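Local structure of Ser-thr phosphatase MSPP (Mycobacterium smegmatis, 2JFR) at residues A[109-115]-A[127-131]. The protein probably removes phosphate from serine and threonine side chains of proteins, as a metal-dependent phosphatase of the PPM (PP2C) family that binds manganese and magnesium ions. Sequence-based numbering, arbitrary orientation. Where two conformers were deposited one is given.
Sequences NIGDSPL and TDDHS
His130 and Gly111 grip each other twice. The backbone N of His130 donates to Gly111 O (2.8 Å, nearly straight at 176°), while His130 ND1 accepts from Gly111 N at 2.9 Å, from somewhat outside the ring plane. Accepting there leaves NE2 as the donor, and it bonds to Asp169 OD2, so both ring nitrogens are engaged and the imidazole's rotation is fixed. His130 CE1 faces Asn109 O, 3.4 Å away. Glycine suits position 111, where phi is positive and a side chain would strike the preceding carbonyl.

Tight packing continues at Thr127, a residue with two useful branches. Thr127 OG1, held between backbone N and carbonyl carbon (chi1 47°), accepts from Leu115 N at 3.1 Å. The methyl Thr127 CG2 lies against the Asn109 amide, 3.6 Å from Asn109 CG, and also meets Leu115 CB.

Toward Asp129 and Asp128 the contact is looser and wetter. One water donates to both Asp112 O and Asp129 OD2; another links Asn109 OD1 to Asp128 N. Asp129 OD1 rests near Asp112 CA and Pro114 CG and takes a weak hydrogen bond from Gln125 NE2.

The chain thus leaves strand 106-110 for the other sheet of the PP2C sandwich with its turn clamped by the returning loop. Neutral bonds do the clamping, and may help to hold Asp112, which binds a third metal ion in another structure of this protein though that site is not occupied here, near Asp186 without engaging its carboxylate directly.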
ATOM      1  N   ASN A 109       4.778   2.502   6.486  1.00 14.50           N
ATOM      2  CA  ASN A 109       4.866   2.556   5.041  1.00 14.53           C
ATOM      3  C   ASN A 109       6.257   2.956   4.584  1.00 14.56           C
ATOM      4  O   ASN A 109       6.953   3.789   5.161  1.00 14.82           O
ATOM      5  CB  ASN A 109       3.817   3.488   4.451  1.00 15.71           C
ATOM      6  CG  ASN A 109       3.943   4.992   4.904  1.00 17.74           C
ATOM      7  OD1 ASN A 109       4.300   5.827   4.078  1.00 22.82           O
ATOM      8  ND2 ASN A 109       3.664   5.205   6.152  1.00 19.98           N
ATOM      9  N   ILE A 110       6.634   2.330   3.472  1.00 14.34           N
ATOM     10  CA  ILE A 110       7.881   2.603   2.776  0.63 14.40           C
ATOM     11  C   ILE A 110       7.611   2.487   1.296  1.00 14.25           C
ATOM     12  O   ILE A 110       7.076   1.471   0.820  1.00 15.09           O
ATOM     13  CB  ILE A 110       8.998   1.678   3.337  0.63 14.73           C
ATOM     14  CG1 ILE A 110      10.356   2.141   2.797  0.63 16.48           C
ATOM     15  CG2 ILE A 110       8.705   0.212   3.165  0.63 17.01           C
ATOM     16  CD1 ILE A 110      11.520   1.471   3.439  0.63 18.50           C
ATOM     17  N   GLY A 111       7.960   3.516   0.549  1.00 14.76           N
ATOM     18  CA  GLY A 111       7.746   3.530  -0.869  1.00 14.60           C
ATOM     19  C   GLY A 111       6.532   4.373  -1.225  1.00 14.43           C
ATOM     20  O   GLY A 111       6.312   5.418  -0.617  1.00 15.34           O
ATOM     21  N   ASP A 112       5.763   3.949  -2.227  1.00 14.73           N
ATOM     22  CA  ASP A 112       4.735   4.786  -2.820  1.00 14.81           C
ATOM     23  C   ASP A 112       3.415   4.046  -3.057  1.00 13.93           C
ATOM     24  O   ASP A 112       2.704   4.389  -4.000  1.00 14.92           O
ATOM     25  CB  ASP A 112       5.217   5.422  -4.133  1.00 17.10           C
ATOM     26  CG  ASP A 112       5.427   4.419  -5.242  1.00 18.12           C
ATOM     27  OD1 ASP A 112       5.391   3.196  -4.985  1.00 16.52           O
ATOM     28  OD2 ASP A 112       5.627   4.932  -6.375  1.00 26.69           O
ATOM     29  N   SER A 113       3.072   3.113  -2.191  1.00 13.70           N
ATOM     30  CA  SER A 113       1.762   2.451  -2.260  1.00 13.56           C
ATOM     31  C   SER A 113       0.834   3.087  -1.241  1.00 13.41           C
ATOM     32  O   SER A 113       0.934   2.766  -0.058  1.00 15.24           O
ATOM     33  CB  SER A 113       1.927   0.961  -1.969  1.00 13.83           C
ATOM     34  OG  SER A 113       2.818   0.336  -2.889  1.00 13.96           O
ATOM     35  N   PRO A 114       0.011   4.044  -1.590  1.00 13.56           N
ATOM     36  CA  PRO A 114      -0.569   4.896  -0.536  1.00 14.10           C
ATOM     37  C   PRO A 114      -1.677   4.267   0.247  1.00 13.87           C
ATOM     38  O   PRO A 114      -2.409   3.362  -0.181  1.00 14.28           O
ATOM     39  CB  PRO A 114      -1.064   6.124  -1.279  1.00 15.83           C
ATOM     40  CG  PRO A 114      -0.374   6.076  -2.617  1.00 15.89           C
ATOM     41  CD  PRO A 114      -0.310   4.587  -2.908  1.00 14.23           C
ATOM     42  N   LEU A 115      -1.861   4.841   1.450  1.00 14.11           N
ATOM     43  CA  LEU A 115      -3.067   4.684   2.240  1.00 13.72           C
ATOM     44  C   LEU A 115      -3.938   5.927   2.052  1.00 13.63           C
ATOM     45  O   LEU A 115      -3.459   7.042   2.183  1.00 14.43           O
ATOM     46  CB  LEU A 115      -2.712   4.547   3.706  1.00 14.29           C
ATOM     47  CG  LEU A 115      -3.884   4.578   4.696  1.00 14.40           C
ATOM     48  CD1 LEU A 115      -4.779   3.391   4.498  1.00 14.82           C
ATOM     49  CD2 LEU A 115      -3.367   4.672   6.122  1.00 15.88           C
ATOM     50  N   THR A 127      -0.572   9.051   3.603  1.00 15.22           N
ATOM     51  CA  THR A 127       0.833   8.731   3.637  1.00 14.90           C
ATOM     52  C   THR A 127       1.619   9.596   2.644  1.00 15.65           C
ATOM     53  O   THR A 127       1.084  10.084   1.660  1.00 18.04           O
ATOM     54  CB  THR A 127       1.042   7.257   3.285  1.00 15.01           C
ATOM     55  OG1 THR A 127       0.281   6.950   2.115  1.00 15.35           O
ATOM     56  CG2 THR A 127       0.625   6.345   4.422  1.00 15.76           C
ATOM     57  N   ASP A 128       2.888   9.746   2.945  1.00 16.20           N
ATOM     58  CA  ASP A 128       3.805  10.362   1.959  0.73 17.31           C
ATOM     59  C   ASP A 128       4.413   9.299   1.076  1.00 15.27           C
ATOM     60  O   ASP A 128       4.642   8.154   1.526  1.00 17.81           O
ATOM     61  CB  ASP A 128       4.945  11.090   2.666  0.73 24.98           C
ATOM     62  CG  ASP A 128       4.714  12.104   3.674  0.73 27.11           C
ATOM     63  OD1 ASP A 128       3.733  12.860   3.841  0.73 27.32           O
ATOM     64  OD2 ASP A 128       5.632  12.272   4.559  0.73 28.45           O
ATOM     65  N   ASP A 129       4.594   9.653  -0.160  1.00 15.14           N
ATOM     66  CA  ASP A 129       5.248   8.767  -1.138  1.00 14.66           C
ATOM     67  C   ASP A 129       6.752   9.026  -1.107  1.00 14.61           C
ATOM     68  O   ASP A 129       7.224  10.168  -1.242  1.00 16.01           O
ATOM     69  CB  ASP A 129       4.745   9.048  -2.550  1.00 16.03           C
ATOM     70  CG  ASP A 129       3.387   8.500  -2.835  1.00 17.64           C
ATOM     71  OD1 ASP A 129       2.894   7.671  -2.138  1.00 20.41           O
ATOM     72  OD2 ASP A 129       2.935   8.863  -3.934  1.00 27.77           O
ATOM     73  N   HIS A 130       7.518   7.974  -0.923  1.00 14.27           N
ATOM     74  CA  HIS A 130       8.971   8.044  -0.931  1.00 14.51           C
ATOM     75  C   HIS A 130       9.444   7.816  -2.364  1.00 14.29           C
ATOM     76  O   HIS A 130       9.893   6.755  -2.761  1.00 15.08           O
ATOM     77  CB  HIS A 130       9.542   7.008   0.016  1.00 15.11           C
ATOM     78  CG  HIS A 130       8.957   7.052   1.369  1.00 15.18           C
ATOM     79  ND1 HIS A 130       8.544   5.931   2.010  1.00 15.39           N
ATOM     80  CD2 HIS A 130       8.605   8.113   2.117  1.00 17.13           C
ATOM     81  CE1 HIS A 130       7.980   6.312   3.136  1.00 16.08           C
ATOM     82  NE2 HIS A 130       8.026   7.629   3.265  1.00 17.10           N
ATOM     83  N   SER A 131       9.268   8.864  -3.137  1.00 15.49           N
ATOM     84  CA  SER A 131       9.670   8.909  -4.542  1.00 15.59           C
ATOM     85  C   SER A 131      10.166  10.306  -4.804  1.00 15.28           C
ATOM     86  O   SER A 131       9.909  11.218  -4.049  1.00 15.75           O
ATOM     87  CB  SER A 131       8.523   8.567  -5.469  1.00 16.88           C
ATOM     88  OG  SER A 131       7.545   9.581  -5.422  1.00 17.79           O
TER
HETATM   89  O   HOH W   1       4.033   8.554   5.275  1.00 18.53           O
HETATM   90  O   HOH W   2       1.958   6.702  -5.291  1.00 17.82           O
HETATM   91  O   HOH W   3       5.603   8.350  -6.593  0.77 39.98           O